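Cytosine deaminase (Klebsiella pneumoniae, PDB 4R7W) probably catalyses the hydrolytic deamination of cytosine to uracil and ammonia, using a metal ion held in an amidohydrolase-type TIM barrel. Local coordinates at residues Ile57-Thr62 and Lys101-Leu106; Ala239-Ala244 and Ile268-Glu273; Ser274-Gly279 and Pro313-Gly318; Phe305-Ile310 and Leu323-Ala328. All coordinates share one frame; numbering follows the deposited sequence.

Contact 1: Ile57-Thr62 and Lys101-Leu106; sequences IHLDAT and KTIGML. With FE2 (Fe (II) ion), chain L; O7U ((2R)-2-amino-2,5-dihydro-1,5,2-diazaphosphinin-6(1H)-one 2-oxide), chain M.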
# COMPACT_ATOMS: atom_id res chain seq x y z
N ILE B 57 -13.67 -7.60 9.69
CA ILE B 57 -13.79 -6.17 9.95
C ILE B 57 -14.53 -5.86 11.27
O ILE B 57 -15.27 -6.70 11.78
CB ILE B 57 -14.48 -5.45 8.78
CG1 ILE B 57 -14.22 -3.94 8.83
CG2 ILE B 57 -15.98 -5.78 8.75
CD1 ILE B 57 -14.62 -3.20 7.58
N HIS B 58 -14.31 -4.67 11.83
CA HIS B 58 -15.01 -4.27 13.04
C HIS B 58 -16.04 -3.19 12.75
O HIS B 58 -15.76 -2.00 12.89
CB HIS B 58 -14.02 -3.77 14.09
CG HIS B 58 -13.16 -4.86 14.66
ND1 HIS B 58 -13.39 -5.42 15.89
CD2 HIS B 58 -12.07 -5.49 14.15
CE1 HIS B 58 -12.49 -6.36 16.12
NE2 HIS B 58 -11.69 -6.42 15.08
N LEU B 59 -17.23 -3.59 12.34
CA LEU B 59 -18.28 -2.62 12.03
C LEU B 59 -18.82 -1.86 13.26
O LEU B 59 -19.38 -0.77 13.13
CB LEU B 59 -19.43 -3.29 11.29
CG LEU B 59 -19.04 -3.73 9.88
CD1 LEU B 59 -20.27 -4.25 9.13
CD2 LEU B 59 -18.37 -2.60 9.11
N ASP B 60 -18.67 -2.42 14.45
CA ASP B 60 -19.17 -1.71 15.61
C ASP B 60 -18.32 -0.48 15.94
O ASP B 60 -18.83 0.53 16.44
CB ASP B 60 -19.38 -2.64 16.82
CG ASP B 60 -18.09 -3.27 17.33
OD1 ASP B 60 -18.04 -3.61 18.54
OD2 ASP B 60 -17.14 -3.46 16.53
N ALA B 61 -17.04 -0.55 15.60
CA ALA B 61 -16.08 0.51 15.91
C ALA B 61 -15.80 1.47 14.76
O ALA B 61 -15.18 2.51 14.97
CB ALA B 61 -14.76 -0.08 16.41
N THR B 62 -16.23 1.10 13.55
CA THR B 62 -15.89 1.86 12.36
C THR B 62 -16.27 3.34 12.50
O THR B 62 -17.31 3.67 13.05
CB THR B 62 -16.51 1.23 11.07
OG1 THR B 62 -15.92 1.82 9.89
CG2 THR B 62 -18.01 1.41 11.03
N LYS B 101 -22.78 3.19 6.72
CA LYS B 101 -21.89 4.02 5.91
C LYS B 101 -20.65 3.25 5.45
O LYS B 101 -20.26 3.32 4.28
CB LYS B 101 -21.50 5.29 6.66
CG LYS B 101 -20.56 6.19 5.89
CD LYS B 101 -20.38 7.54 6.58
CE LYS B 101 -19.14 8.26 6.04
NZ LYS B 101 -19.08 9.69 6.44
N THR B 102 -20.02 2.51 6.36
CA THR B 102 -18.85 1.71 5.99
C THR B 102 -19.24 0.54 5.06
O THR B 102 -18.48 0.15 4.19
CB THR B 102 -18.07 1.23 7.23
OG1 THR B 102 -17.54 2.36 7.94
CG2 THR B 102 -16.93 0.31 6.85
N ILE B 103 -20.43 -0.01 5.25
CA ILE B 103 -20.93 -1.04 4.35
C ILE B 103 -21.06 -0.47 2.93
O ILE B 103 -20.74 -1.15 1.96
CB ILE B 103 -22.28 -1.63 4.83
CG1 ILE B 103 -22.04 -2.56 6.03
CG2 ILE B 103 -22.96 -2.41 3.71
CD1 ILE B 103 -23.30 -2.96 6.76
N GLY B 104 -21.49 0.78 2.83
CA GLY B 104 -21.55 1.48 1.56
C GLY B 104 -20.17 1.53 0.89
O GLY B 104 -20.06 1.32 -0.31
N MET B 105 -19.13 1.80 1.67
CA MET B 105 -17.76 1.81 1.14
C MET B 105 -17.36 0.44 0.60
O MET B 105 -16.78 0.33 -0.46
CB MET B 105 -16.76 2.22 2.22
CG MET B 105 -16.89 3.64 2.70
SD MET B 105 -15.59 3.92 3.96
CE MET B 105 -16.43 5.12 4.97
N LEU B 106 -17.67 -0.60 1.37
CA LEU B 106 -17.39 -1.97 0.96
C LEU B 106 -18.11 -2.30 -0.34
O LEU B 106 -17.50 -2.83 -1.29
CB LEU B 106 -17.81 -2.94 2.07
CG LEU B 106 -16.97 -2.84 3.34
CD1 LEU B 106 -17.59 -3.66 4.47
CD2 LEU B 106 -15.53 -3.28 3.08
FE FE2 L . -9.77 -7.47 14.32
N1 O7U M . -9.53 -5.23 18.55
C2 O7U M . -8.50 -6.18 18.60
O2 O7U M . -8.24 -6.93 19.55
N3 O7U M . -7.70 -6.32 17.49
N4 O7U M . -6.40 -4.79 15.66
O4 O7U M . -7.93 -6.62 15.12
P4 O7U M . -7.80 -5.53 16.08
C5 O7U M . -9.15 -4.38 16.24
C6 O7U M . -9.76 -4.41 17.37
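Thr-62 and Thr-102 mark the closest backbone approach, with CA atoms 7.0 Å apart, where the loop that follows strand 47-57 passes beside helix 92-108. Residues 59-61 of that loop turn with helical backbone angles and bring Thr-62 round to the helix. There the two hydroxyls meet tip to tip, Thr-62 OG1 lying 2.6 Å from Thr-102 OG1 in a hydrogen bond that either may donate. Thr-62 reaches it by setting OG1 opposite its own N (chi1 -167°). The same OG1 also bonds to Ile-310 O, so this buried hydroxyl has two polar partners. Around the pair the contact is apolar: Leu-59 lays its two methyl branches against adjacent helix residues, CD2 4.0 Å from Thr-102 CG2 and CD1 3.9 Å from Ile-103 CG1, where the two side chains run nearly perpendicular. Ile-57 CD1 closes the row at 4.3 Å from Leu-106 CD1. Between Ile-57 and Leu-59, His-58 is directed into the active site, where its NE2 binds the iron at 2.3 Å, beside His-56, His-209 and Asp-308. Strand 111-119 flanks Ile-57 and Leu-106 through Val-114, while helix 126-137 packs on Leu-59 and Ile-103.

Contact 2: Ala239-Ala244 and Ile268-Glu273; sequences ASHTCA and ISCPTE. With O7U ((2R)-2-amino-2,5-dihydro-1,5,2-diazaphosphinin-6(1H)-one 2-oxide), chain M.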
# COMPACT_ATOMS: atom_id res chain seq x y z
N ALA B 239 -8.34 -18.84 12.57
CA ALA B 239 -7.46 -18.08 13.45
C ALA B 239 -7.09 -16.77 12.76
O ALA B 239 -6.36 -16.77 11.76
CB ALA B 239 -6.20 -18.88 13.77
N SER B 240 -7.60 -15.66 13.28
CA SER B 240 -7.24 -14.35 12.77
C SER B 240 -5.93 -13.85 13.38
O SER B 240 -5.61 -14.15 14.55
CB SER B 240 -8.35 -13.32 13.01
OG SER B 240 -9.48 -13.56 12.18
N HIS B 241 -5.21 -13.08 12.57
CA HIS B 241 -3.93 -12.45 12.90
C HIS B 241 -2.76 -13.41 13.00
O HIS B 241 -1.98 -13.53 12.05
CB HIS B 241 -4.04 -11.59 14.17
CG HIS B 241 -4.94 -10.41 14.01
ND1 HIS B 241 -4.67 -9.40 13.11
CD2 HIS B 241 -6.09 -10.06 14.64
CE1 HIS B 241 -5.62 -8.48 13.19
NE2 HIS B 241 -6.50 -8.87 14.10
N THR B 242 -2.64 -14.08 14.14
CA THR B 242 -1.51 -14.96 14.42
C THR B 242 -0.19 -14.23 14.19
O THR B 242 0.77 -14.81 13.68
CB THR B 242 -1.60 -16.34 13.68
OG1 THR B 242 -1.48 -16.17 12.25
CG2 THR B 242 -2.93 -17.04 14.02
N CYS B 243 -0.15 -12.95 14.56
CA CYS B 243 1.07 -12.14 14.38
C CYS B 243 2.29 -12.74 15.08
O CYS B 243 3.41 -12.61 14.58
CB CYS B 243 0.86 -10.71 14.88
SG CYS B 243 -0.58 -9.85 14.20
N ALA B 244 2.07 -13.39 16.22
CA ALA B 244 3.18 -14.01 16.95
C ALA B 244 3.93 -15.06 16.13
O ALA B 244 5.14 -15.25 16.33
CB ALA B 244 2.69 -14.62 18.27
N ILE B 268 -6.54 -15.79 8.76
CA ILE B 268 -6.77 -14.48 8.17
C ILE B 268 -5.62 -13.57 8.59
O ILE B 268 -5.21 -13.58 9.75
CB ILE B 268 -8.12 -13.88 8.62
CG1 ILE B 268 -9.30 -14.65 8.00
CG2 ILE B 268 -8.23 -12.43 8.22
CD1 ILE B 268 -10.67 -14.18 8.52
N SER B 269 -5.08 -12.80 7.65
CA SER B 269 -4.01 -11.84 7.98
C SER B 269 -4.47 -10.43 7.60
O SER B 269 -5.16 -10.25 6.60
CB SER B 269 -2.70 -12.20 7.26
OG SER B 269 -1.63 -11.31 7.60
N CYS B 270 -4.11 -9.45 8.42
CA CYS B 270 -4.50 -8.07 8.16
C CYS B 270 -3.26 -7.16 8.02
O CYS B 270 -2.89 -6.45 8.96
CB CYS B 270 -5.42 -7.57 9.27
SG CYS B 270 -6.86 -8.67 9.60
N PRO B 271 -2.62 -7.19 6.84
CA PRO B 271 -1.30 -6.58 6.63
C PRO B 271 -1.21 -5.08 6.89
O PRO B 271 -0.19 -4.63 7.41
CB PRO B 271 -1.01 -6.87 5.15
CG PRO B 271 -2.37 -7.04 4.53
CD PRO B 271 -3.15 -7.77 5.59
N THR B 272 -2.23 -4.30 6.53
CA THR B 272 -2.17 -2.88 6.82
C THR B 272 -2.36 -2.63 8.32
O THR B 272 -1.75 -1.74 8.89
CB THR B 272 -3.21 -2.06 6.05
OG1 THR B 272 -4.52 -2.61 6.27
CG2 THR B 272 -2.89 -2.04 4.55
N GLU B 273 -3.19 -3.45 8.96
CA GLU B 273 -3.49 -3.24 10.37
C GLU B 273 -2.28 -3.60 11.21
O GLU B 273 -1.91 -2.87 12.14
CB GLU B 273 -4.68 -4.10 10.80
CG GLU B 273 -5.21 -3.77 12.18
CD GLU B 273 -6.30 -2.72 12.13
OE1 GLU B 273 -6.49 -2.10 11.05
OE2 GLU B 273 -6.97 -2.52 13.16
N1 O7U M . -9.53 -5.23 18.55
C2 O7U M . -8.50 -6.18 18.60
O2 O7U M . -8.24 -6.93 19.55
N3 O7U M . -7.70 -6.32 17.49
N4 O7U M . -6.40 -4.79 15.66
O4 O7U M . -7.93 -6.62 15.12
P4 O7U M . -7.80 -5.53 16.08
C5 O7U M . -9.15 -4.38 16.24
C6 O7U M . -9.76 -4.41 17.37
O HOH W 1 -3.91 -15.82 10.98
O HOH W 2 -0.90 -11.51 10.37
O HOH W 3 -2.81 -9.48 10.73
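The imidazole of His-241 meets the sulfur of Cys-270 obliquely, SG standing 4.5 Å from the ring centroid and 44° off its normal, and nearest to CE1. At the ring edge, close to its plane, lies the phosphoryl oxygen of the bound diazaphosphinine O7U: His-241 NE2 donates to O7U O4 over 2.9 Å, with an N-H...O angle of 141°. On the other side of the ring, His-241 ND1 and a water share a hydrogen bond of 3.0 Å, and the water accepts another from Cys-270 N, so the imidazole is engaged at both nitrogens and its rotation is restrained. The rings of His-56 and His-209 adjoin it.

Strands 237-241 and 266-269 are parallel neighbours joined through helix 250-263, a beta-alpha-beta unit of the TIM barrel, and His-241 stands at the C-terminal end of its strand, where amidohydrolases carry their active site. Ile-268 is gripped from both sides of its bridge partner Ser-240: its N donates to Ala-239 O at 3.2 Å, and its O accepts from His-241 N at 2.9 Å. Ser-240 OG touches Ile-268 CB but has its polar partners in Asp-207 and His-56. A second water donates to Ala-239 O, Ile-268 O and Thr-242 OG1, tying the strand ends to the turn; Thr-242 OG1 in turn donates to His-241 O at 2.7 Å.

Contact 3: Ser274-Gly279 and Pro313-Gly318; sequences SIHLQG and PWYPLG. With O7U ((2R)-2-amino-2,5-dihydro-1,5,2-diazaphosphinin-6(1H)-one 2-oxide), chain M.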
# COMPACT_ATOMS: atom_id res chain seq x y z
N SER B 274 -1.67 -4.74 10.91
CA SER B 274 -0.52 -5.21 11.68
C SER B 274 0.78 -4.45 11.36
O SER B 274 1.60 -4.24 12.26
CB SER B 274 -0.35 -6.72 11.54
OG SER B 274 -1.51 -7.42 12.00
N ILE B 275 0.98 -4.01 10.12
CA ILE B 275 2.17 -3.21 9.85
C ILE B 275 2.12 -1.93 10.70
O ILE B 275 3.15 -1.43 11.16
CB ILE B 275 2.36 -2.91 8.35
CG1 ILE B 275 3.80 -2.48 8.07
CG2 ILE B 275 1.37 -1.84 7.88
CD1 ILE B 275 4.79 -3.63 8.07
N HIS B 276 0.90 -1.43 10.94
CA HIS B 276 0.65 -0.28 11.82
C HIS B 276 0.83 -0.63 13.30
O HIS B 276 1.55 0.07 14.02
CB HIS B 276 -0.77 0.24 11.57
CG HIS B 276 -1.18 1.37 12.47
ND1 HIS B 276 -0.43 2.53 12.61
CD2 HIS B 276 -2.27 1.53 13.26
CE1 HIS B 276 -1.05 3.34 13.46
NE2 HIS B 276 -2.16 2.75 13.87
N LEU B 277 0.18 -1.70 13.76
CA LEU B 277 0.14 -1.98 15.21
C LEU B 277 1.31 -2.81 15.73
O LEU B 277 1.63 -2.75 16.93
CB LEU B 277 -1.17 -2.69 15.59
CG LEU B 277 -2.49 -1.95 15.38
CD1 LEU B 277 -3.64 -2.92 15.66
CD2 LEU B 277 -2.60 -0.69 16.28
N GLN B 278 1.92 -3.61 14.85
CA GLN B 278 3.04 -4.45 15.26
C GLN B 278 4.39 -3.72 15.13
O GLN B 278 4.47 -2.66 14.52
CB GLN B 278 3.05 -5.78 14.48
CG GLN B 278 1.73 -6.55 14.53
CD GLN B 278 1.25 -6.83 15.98
OE1 GLN B 278 0.21 -6.33 16.42
NE2 GLN B 278 2.00 -7.66 16.70
N GLY B 279 5.43 -4.28 15.74
CA GLY B 279 6.76 -3.69 15.70
C GLY B 279 6.90 -2.49 16.62
O GLY B 279 7.93 -1.81 16.63
N PRO B 313 -10.51 3.13 16.58
CA PRO B 313 -9.44 3.39 17.56
C PRO B 313 -8.08 2.75 17.25
O PRO B 313 -7.07 3.19 17.81
CB PRO B 313 -10.02 2.78 18.85
CG PRO B 313 -11.47 2.86 18.67
CD PRO B 313 -11.74 2.65 17.23
N TRP B 314 -8.05 1.75 16.37
CA TRP B 314 -6.81 1.05 16.07
C TRP B 314 -6.14 1.44 14.75
O TRP B 314 -5.02 1.00 14.48
CB TRP B 314 -7.03 -0.47 16.05
CG TRP B 314 -7.48 -1.02 17.36
CD1 TRP B 314 -6.68 -1.47 18.37
CD2 TRP B 314 -8.83 -1.18 17.80
NE1 TRP B 314 -7.46 -1.90 19.42
CE2 TRP B 314 -8.78 -1.73 19.10
CE3 TRP B 314 -10.08 -0.90 17.24
CZ2 TRP B 314 -9.92 -2.01 19.84
CZ3 TRP B 314 -11.23 -1.18 17.98
CH2 TRP B 314 -11.14 -1.74 19.26
N TYR B 315 -6.81 2.23 13.93
CA TYR B 315 -6.32 2.48 12.57
C TYR B 315 -7.06 3.68 11.99
O TYR B 315 -8.28 3.62 11.82
CB TYR B 315 -6.55 1.24 11.71
CG TYR B 315 -6.02 1.29 10.28
CD1 TYR B 315 -6.89 1.41 9.20
CD2 TYR B 315 -4.66 1.20 10.03
CE1 TYR B 315 -6.40 1.44 7.89
CE2 TYR B 315 -4.17 1.24 8.74
CZ TYR B 315 -5.03 1.36 7.68
OH TYR B 315 -4.51 1.39 6.41
N PRO B 316 -6.34 4.77 11.70
CA PRO B 316 -6.98 6.03 11.30
C PRO B 316 -7.38 6.12 9.81
O PRO B 316 -8.09 7.04 9.43
CB PRO B 316 -5.90 7.07 11.61
CG PRO B 316 -4.63 6.33 11.41
CD PRO B 316 -4.89 4.91 11.86
N LEU B 317 -6.94 5.17 8.99
CA LEU B 317 -7.25 5.21 7.56
C LEU B 317 -8.32 4.17 7.20
O LEU B 317 -9.06 3.71 8.07
CB LEU B 317 -5.98 5.01 6.73
CG LEU B 317 -4.89 6.06 6.91
CD1 LEU B 317 -3.66 5.75 6.03
CD2 LEU B 317 -5.45 7.43 6.58
N GLY B 318 -8.40 3.81 5.92
CA GLY B 318 -9.40 2.83 5.48
C GLY B 318 -10.43 3.43 4.54
O GLY B 318 -10.92 4.54 4.78
N1 O7U M . -9.53 -5.23 18.55
C2 O7U M . -8.50 -6.18 18.60
O2 O7U M . -8.24 -6.93 19.55
N3 O7U M . -7.70 -6.32 17.49
N4 O7U M . -6.40 -4.79 15.66
O4 O7U M . -7.93 -6.62 15.12
P4 O7U M . -7.80 -5.53 16.08
C5 O7U M . -9.15 -4.38 16.24
C6 O7U M . -9.76 -4.41 17.37
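His-276 turns the CD2 edge of its ring to the backbone of Trp-314, with Trp-314 O in the imidazole plane and 3.1 Å from His-276 CD2. With CG opposite the backbone N (chi1 177°), the ring is carried toward the loop. Tyr-315 presents its edge to the face of this imidazole in an offset edge-to-face pair, centroids 5.9 Å apart and planes at 70°. Pro-316 and His-276 approach from opposite directions, Pro-316 CD 4.0 Å from His-276 NE2. One residue on, Leu-277 places CD2 3.5 Å from Trp-314 O and CD1 4.2 Å from Trp-314 CB. That same CD1 borders the ligand, 3.3 Å from O7U N4.

Helix 271-277 and the loop between strand 303-305 and helix 322-332 follow the C-terminal ends of TIM-barrel strands and wall the pocket there. Trp-314 lays one indole face over the ligand, with O7U C6 3.2 Å above the ring plane and over its centre; Pro-313 CB rests on the opposite face, near the rim. Trp-83 adjoins the indole, and Trp-314 NE1 makes a weak hydrogen bond to Leu-76 O. Farther out, Tyr-315 OH bonds to His-331 NE2 of the second subunit, and Pro-316 O accepts from Tyr-381 OH of that chain.

Contact 4: Phe305-Ile310 and Leu323-Ala328; sequences FAQDSI and LRILDA. With FE2 (Fe (II) ion), chain L; O7U ((2R)-2-amino-2,5-dihydro-1,5,2-diazaphosphinin-6(1H)-one 2-oxide), chain M.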
# COMPACT_ATOMS: atom_id res chain seq x y z
N PHE B 305 -6.57 -12.31 3.14
CA PHE B 305 -6.29 -10.96 3.61
C PHE B 305 -7.57 -10.21 4.00
O PHE B 305 -8.66 -10.51 3.51
CB PHE B 305 -5.53 -10.16 2.54
CG PHE B 305 -4.08 -10.58 2.35
CD1 PHE B 305 -3.24 -10.76 3.44
CD2 PHE B 305 -3.56 -10.74 1.07
CE1 PHE B 305 -1.89 -11.12 3.26
CE2 PHE B 305 -2.22 -11.10 0.88
CZ PHE B 305 -1.38 -11.29 1.98
N ALA B 306 -7.43 -9.24 4.91
CA ALA B 306 -8.58 -8.46 5.39
C ALA B 306 -8.17 -7.07 5.85
O ALA B 306 -7.06 -6.88 6.34
CB ALA B 306 -9.28 -9.20 6.53
N GLN B 307 -9.11 -6.13 5.75
CA GLN B 307 -8.89 -4.74 6.17
C GLN B 307 -8.84 -4.53 7.69
O GLN B 307 -8.14 -3.64 8.19
CB GLN B 307 -9.98 -3.83 5.57
CG GLN B 307 -10.00 -3.80 4.05
CD GLN B 307 -11.19 -3.05 3.47
OE1 GLN B 307 -11.18 -1.81 3.38
NE2 GLN B 307 -12.22 -3.79 3.06
N ASP B 308 -9.64 -5.32 8.40
CA ASP B 308 -9.74 -5.25 9.86
C ASP B 308 -10.47 -4.01 10.38
O ASP B 308 -11.50 -4.12 11.04
CB ASP B 308 -8.35 -5.33 10.50
CG ASP B 308 -8.37 -5.94 11.86
OD1 ASP B 308 -7.35 -6.53 12.23
OD2 ASP B 308 -9.41 -5.85 12.55
N SER B 309 -9.92 -2.83 10.10
CA SER B 309 -10.47 -1.58 10.63
C SER B 309 -10.69 -0.53 9.56
O SER B 309 -9.94 -0.45 8.59
CB SER B 309 -9.51 -0.96 11.65
OG SER B 309 -9.34 -1.77 12.80
N ILE B 310 -11.70 0.31 9.76
CA ILE B 310 -11.84 1.51 8.95
C ILE B 310 -12.12 2.72 9.84
O ILE B 310 -13.21 2.84 10.41
CB ILE B 310 -12.91 1.35 7.83
CG1 ILE B 310 -12.42 0.34 6.79
CG2 ILE B 310 -13.22 2.68 7.17
CD1 ILE B 310 -13.45 -0.05 5.77
N LEU B 323 -8.39 -4.22 -2.48
CA LEU B 323 -7.24 -4.33 -3.38
C LEU B 323 -6.01 -3.61 -2.81
O LEU B 323 -4.88 -4.04 -3.06
CB LEU B 323 -7.58 -3.82 -4.78
CG LEU B 323 -8.37 -4.81 -5.64
CD1 LEU B 323 -8.66 -4.19 -7.00
CD2 LEU B 323 -7.59 -6.12 -5.79
N ARG B 324 -6.22 -2.54 -2.05
CA ARG B 324 -5.10 -1.85 -1.39
C ARG B 324 -4.43 -2.74 -0.35
O ARG B 324 -3.21 -2.70 -0.15
CB ARG B 324 -5.61 -0.58 -0.72
CG ARG B 324 -4.50 0.32 -0.18
CD ARG B 324 -5.08 1.63 0.30
NE ARG B 324 -5.97 1.40 1.44
CZ ARG B 324 -5.56 1.26 2.70
NH1 ARG B 324 -4.27 1.32 2.99
NH2 ARG B 324 -6.44 1.06 3.66
N ILE B 325 -5.24 -3.53 0.33
CA ILE B 325 -4.76 -4.44 1.35
C ILE B 325 -4.03 -5.62 0.69
O ILE B 325 -3.01 -6.10 1.19
CB ILE B 325 -5.93 -4.92 2.25
CG1 ILE B 325 -6.08 -4.00 3.48
CG2 ILE B 325 -5.72 -6.36 2.70
CD1 ILE B 325 -6.39 -2.53 3.17
N LEU B 326 -4.56 -6.09 -0.42
CA LEU B 326 -3.87 -7.12 -1.20
C LEU B 326 -2.46 -6.67 -1.58
O LEU B 326 -1.49 -7.41 -1.41
CB LEU B 326 -4.66 -7.50 -2.46
CG LEU B 326 -3.98 -8.59 -3.30
CD1 LEU B 326 -3.75 -9.85 -2.46
CD2 LEU B 326 -4.78 -8.91 -4.57
N ASP B 327 -2.35 -5.43 -2.06
CA ASP B 327 -1.08 -4.86 -2.50
C ASP B 327 -0.15 -4.82 -1.29
O ASP B 327 0.99 -5.29 -1.35
CB ASP B 327 -1.33 -3.45 -3.00
CG ASP B 327 -0.13 -2.84 -3.66
OD1 ASP B 327 0.23 -1.71 -3.27
OD2 ASP B 327 0.44 -3.48 -4.60
N ALA B 328 -0.65 -4.26 -0.20
CA ALA B 328 0.09 -4.23 1.05
C ALA B 328 0.57 -5.63 1.45
O ALA B 328 1.76 -5.84 1.70
CB ALA B 328 -0.75 -3.60 2.14
FE FE2 L . -9.77 -7.47 14.32
N1 O7U M . -9.53 -5.23 18.55
C2 O7U M . -8.50 -6.18 18.60
O2 O7U M . -8.24 -6.93 19.55
N3 O7U M . -7.70 -6.32 17.49
N4 O7U M . -6.40 -4.79 15.66
O4 O7U M . -7.93 -6.62 15.12
P4 O7U M . -7.80 -5.53 16.08
C5 O7U M . -9.15 -4.38 16.24
C6 O7U M . -9.76 -4.41 17.37
O HOH W 4 -9.51 0.22 3.40
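Phe-305 and Gln-307, at the end of strand 303-305 and in the loop beyond it, pass alongside helix 322-332, Gln-307 and Ile-325 being closest with CA atoms 6.4 Å apart. Ile-325 fills the junction with two branches: CG2 lies 3.8 Å from Phe-305 CB and also near Ala-306 O, while CD1 sits 3.9 Å from Gln-307 CG, the two side chains crossing at about a right angle. Leu-326 approaches Phe-305 from the ring edge, its CD1 3.6 Å from Phe-305 CD2 and near the ring plane. The extended glutamine chain (chi2 173°) carries the amide on beyond the isoleucine, where Gln-307 OE1 accepts from a water at 2.6 Å, which in turn accepts from Arg-324 NH2, and Gln-307 NE2 hydrogen-bonds to Glu-54. Asp-308 turns away from the helix to the iron, bound by OD2 at 2.4 Å, while its OD1 lies 2.9 Å from O7U O4. The metal-binding loop is therefore backed by helix 322-332 through the residues just before Asp-308. Strand 47-57 covers Ala-306, helix 271-277 sends Pro-271 against Phe-305 and Thr-272 against Ile-325, and Arg-324 forms a salt bridge with Asp-327 of the second subunit.

How the contacts relate
The four contacts surround one metal and ligand site, all of them touching O7U. Contacts 1 and 4 supply His-58 and Asp-308 to the iron and are stitched together directly, His-58 N lying 3.0 Å from Asp-308 O. Contact 2 joins contact 4 through Glu-273 OE2, 2.5 Å from Ser-309 OG, and through the backbone, Ser-269 O being 3.0 Å from Ala-306 N. Helix 271-277 is shared by contacts 2 and 3, whose centres are about 11 Å apart. Contact 3 meets contact 1 where Ala-61 CB packs 4.0 Å from Trp-314 CZ3. Contacts 1 and 2, with centres about 18 Å apart, do not touch; the ligand lies against both. Contacts 2, 3 and 4 also reach the second subunit.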